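Local coordinates for protein myosin-I heavy chain (Dictyostelium discoideum, PDB 5EJR) that is an actin-based class VII motor with ATPase activity, involved in the early steps of phagocytosis and adhesion, represented here by its C-terminal MyTH4-FERM tail domain, at residues Trp459-Ser465 and Phe474-Thr478. Residues are numbered along the deposited sequence.
Sequences WTFQSIS and FCIMT
Two hydrogen bonds converge on one carbonyl: Ser465 N (2.8 Å) and Ser465 OG (3.1 Å, chi1 p) both donate to Met477 O, which also receives a CA-H...O contact from Ile464 CA at 3.3 Å. Thr478 CA lies 3.3 Å from Ser463 O, a second such contact, with Ile464 and Thr478 the nearest CA pair at 4.5 Å. Phe474 to Met477 are extended in strand 473-477, the middle of three antiparallel strands. Trp459 and Thr460 end strand 455-460; a type I turn follows, Phe461 to Ile464, closed by Ile464 N to Phe461 O at 3.1 Å. An ST motif shapes its start: Thr460 OG1 accepts from Ser463 N at 3.3 Å, while Ser463 OG donates to Thr460 O at 2.8 Å. Beneath, Ile476 (chi1 p) sets CD1 over the Trp459 indole (m), 4.0 Å from the five-membered ring centroid in a CH-pi contact, and 3.9 Å from Ile464 CD1. Thr478 CG2 reaches Trp459 CD1 at 3.6 Å and Ile464 CG1 at 3.9 Å; its OG1 is hydrogen-bonded to Ile485 O. Ile464 also meets Tyr501 of helix 494-505. The turn thus joins the four-stranded and three-stranded antiparallel sheets of the PH/PTB-like fold that forms the FERM C-terminal lobe.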
loop_
_atom_site.group_PDB
_atom_site.type_symbol
_atom_site.label_atom_id
_atom_site.label_comp_id
_atom_site.label_asym_id
_atom_site.label_seq_id
_atom_site.Cartn_x
_atom_site.Cartn_y
_atom_site.Cartn_z
ATOM N N TRP A 459 -15.912 -24.992 -0.546
ATOM C CA TRP A 459 -17.080 -24.530 -1.263
ATOM C C TRP A 459 -16.646 -24.161 -2.679
ATOM O O TRP A 459 -15.796 -23.282 -2.856
ATOM C CB TRP A 459 -17.670 -23.283 -0.564
ATOM C CG TRP A 459 -18.078 -23.475 0.873
ATOM C CD1 TRP A 459 -19.283 -23.929 1.322
ATOM C CD2 TRP A 459 -17.300 -23.171 2.043
ATOM N NE1 TRP A 459 -19.310 -23.916 2.702
ATOM C CE2 TRP A 459 -18.101 -23.471 3.170
ATOM C CE3 TRP A 459 -16.020 -22.638 2.252
ATOM C CZ2 TRP A 459 -17.656 -23.272 4.482
ATOM C CZ3 TRP A 459 -15.575 -22.443 3.555
ATOM C CH2 TRP A 459 -16.399 -22.737 4.652
ATOM N N THR A 460 -17.230 -24.819 -3.688
ATOM C CA THR A 460 -16.932 -24.509 -5.086
ATOM C C THR A 460 -17.508 -23.141 -5.413
ATOM O O THR A 460 -18.445 -22.701 -4.740
ATOM C CB THR A 460 -17.542 -25.562 -6.031
ATOM O OG1 THR A 460 -18.958 -25.518 -5.913
ATOM C CG2 THR A 460 -17.034 -26.958 -5.775
ATOM N N PHE A 461 -17.008 -22.493 -6.463
ATOM C CA PHE A 461 -17.564 -21.220 -6.889
ATOM C C PHE A 461 -19.021 -21.348 -7.347
ATOM O O PHE A 461 -19.815 -20.428 -7.115
ATOM C CB PHE A 461 -16.701 -20.581 -7.976
ATOM C CG PHE A 461 -15.374 -20.068 -7.464
ATOM C CD1 PHE A 461 -15.319 -19.159 -6.407
ATOM C CD2 PHE A 461 -14.184 -20.462 -8.061
ATOM C CE1 PHE A 461 -14.087 -18.664 -5.949
ATOM C CE2 PHE A 461 -12.962 -19.957 -7.613
ATOM C CZ PHE A 461 -12.919 -19.061 -6.563
ATOM N N GLN A 462 -19.376 -22.510 -7.956
ATOM C CA GLN A 462 -20.728 -22.829 -8.459
ATOM C C GLN A 462 -21.741 -22.775 -7.318
ATOM O O GLN A 462 -22.851 -22.289 -7.501
ATOM C CB GLN A 462 -20.760 -24.239 -9.105
ATOM C CG GLN A 462 -19.899 -24.404 -10.375
ATOM C CD GLN A 462 -18.410 -24.179 -10.145
ATOM O OE1 GLN A 462 -17.782 -24.795 -9.271
ATOM N NE2 GLN A 462 -17.832 -23.227 -10.874
ATOM N N SER A 463 -21.331 -23.267 -6.140
ATOM C CA SER A 463 -22.125 -23.347 -4.928
ATOM C C SER A 463 -22.236 -22.025 -4.130
ATOM O O SER A 463 -22.895 -22.011 -3.089
ATOM C CB SER A 463 -21.589 -24.457 -4.036
ATOM O OG SER A 463 -20.475 -24.010 -3.285
ATOM N N ILE A 464 -21.602 -20.934 -4.606
ATOM C CA ILE A 464 -21.639 -19.628 -3.940
ATOM C C ILE A 464 -22.358 -18.667 -4.865
ATOM O O ILE A 464 -21.859 -18.384 -5.957
ATOM C CB ILE A 464 -20.227 -19.105 -3.516
ATOM C CG1 ILE A 464 -19.528 -20.064 -2.543
ATOM C CG2 ILE A 464 -20.333 -17.689 -2.929
ATOM C CD1 ILE A 464 -17.941 -20.050 -2.595
ATOM N N SER A 465 -23.541 -18.193 -4.435
ATOM C CA SER A 465 -24.399 -17.258 -5.182
ATOM C C SER A 465 -23.886 -15.830 -5.113
ATOM O O SER A 465 -24.016 -15.087 -6.085
ATOM C CB SER A 465 -25.833 -17.306 -4.655
ATOM O OG SER A 465 -25.882 -17.274 -3.236
ATOM N N PHE A 474 -15.530 -11.304 5.924
ATOM C CA PHE A 474 -15.770 -11.775 4.568
ATOM C C PHE A 474 -16.914 -12.785 4.694
ATOM O O PHE A 474 -16.904 -13.625 5.591
ATOM C CB PHE A 474 -14.496 -12.358 3.922
ATOM C CG PHE A 474 -14.677 -13.157 2.653
ATOM C CD1 PHE A 474 -15.389 -12.641 1.578
ATOM C CD2 PHE A 474 -14.105 -14.414 2.519
ATOM C CE1 PHE A 474 -15.540 -13.376 0.399
ATOM C CE2 PHE A 474 -14.261 -15.147 1.343
ATOM C CZ PHE A 474 -14.958 -14.618 0.285
ATOM N N CYS A 475 -17.921 -12.675 3.822
ATOM C CA CYS A 475 -19.104 -13.529 3.853
ATOM C C CYS A 475 -19.407 -14.150 2.486
ATOM O O CYS A 475 -19.398 -13.433 1.491
ATOM C CB CYS A 475 -20.300 -12.733 4.377
ATOM S SG CYS A 475 -21.854 -13.656 4.380
ATOM N N ILE A 476 -19.708 -15.467 2.443
ATOM C CA ILE A 476 -20.079 -16.203 1.211
ATOM C C ILE A 476 -21.519 -16.722 1.355
ATOM O O ILE A 476 -21.844 -17.323 2.366
ATOM C CB ILE A 476 -19.077 -17.328 0.746
ATOM C CG1 ILE A 476 -18.890 -18.436 1.793
ATOM C CG2 ILE A 476 -17.712 -16.734 0.330
ATOM C CD1 ILE A 476 -18.173 -19.722 1.236
ATOM N N MET A 477 -22.379 -16.453 0.370
ATOM C CA MET A 477 -23.755 -16.959 0.399
ATOM C C MET A 477 -23.767 -18.278 -0.399
ATOM O O MET A 477 -23.496 -18.280 -1.603
ATOM C CB MET A 477 -24.770 -15.905 -0.125
ATOM C CG MET A 477 -26.254 -16.293 0.079
ATOM S SD MET A 477 -26.649 -17.051 1.689
ATOM C CE MET A 477 -27.274 -15.649 2.585
ATOM N N THR A 478 -23.959 -19.403 0.313
ATOM C CA THR A 478 -23.963 -20.754 -0.256
ATOM C C THR A 478 -25.388 -21.301 -0.414
ATOM O O THR A 478 -25.861 -22.073 0.421
ATOM C CB THR A 478 -23.043 -21.698 0.543
ATOM O OG1 THR A 478 -23.532 -21.815 1.880
ATOM C CG2 THR A 478 -21.594 -21.242 0.549
#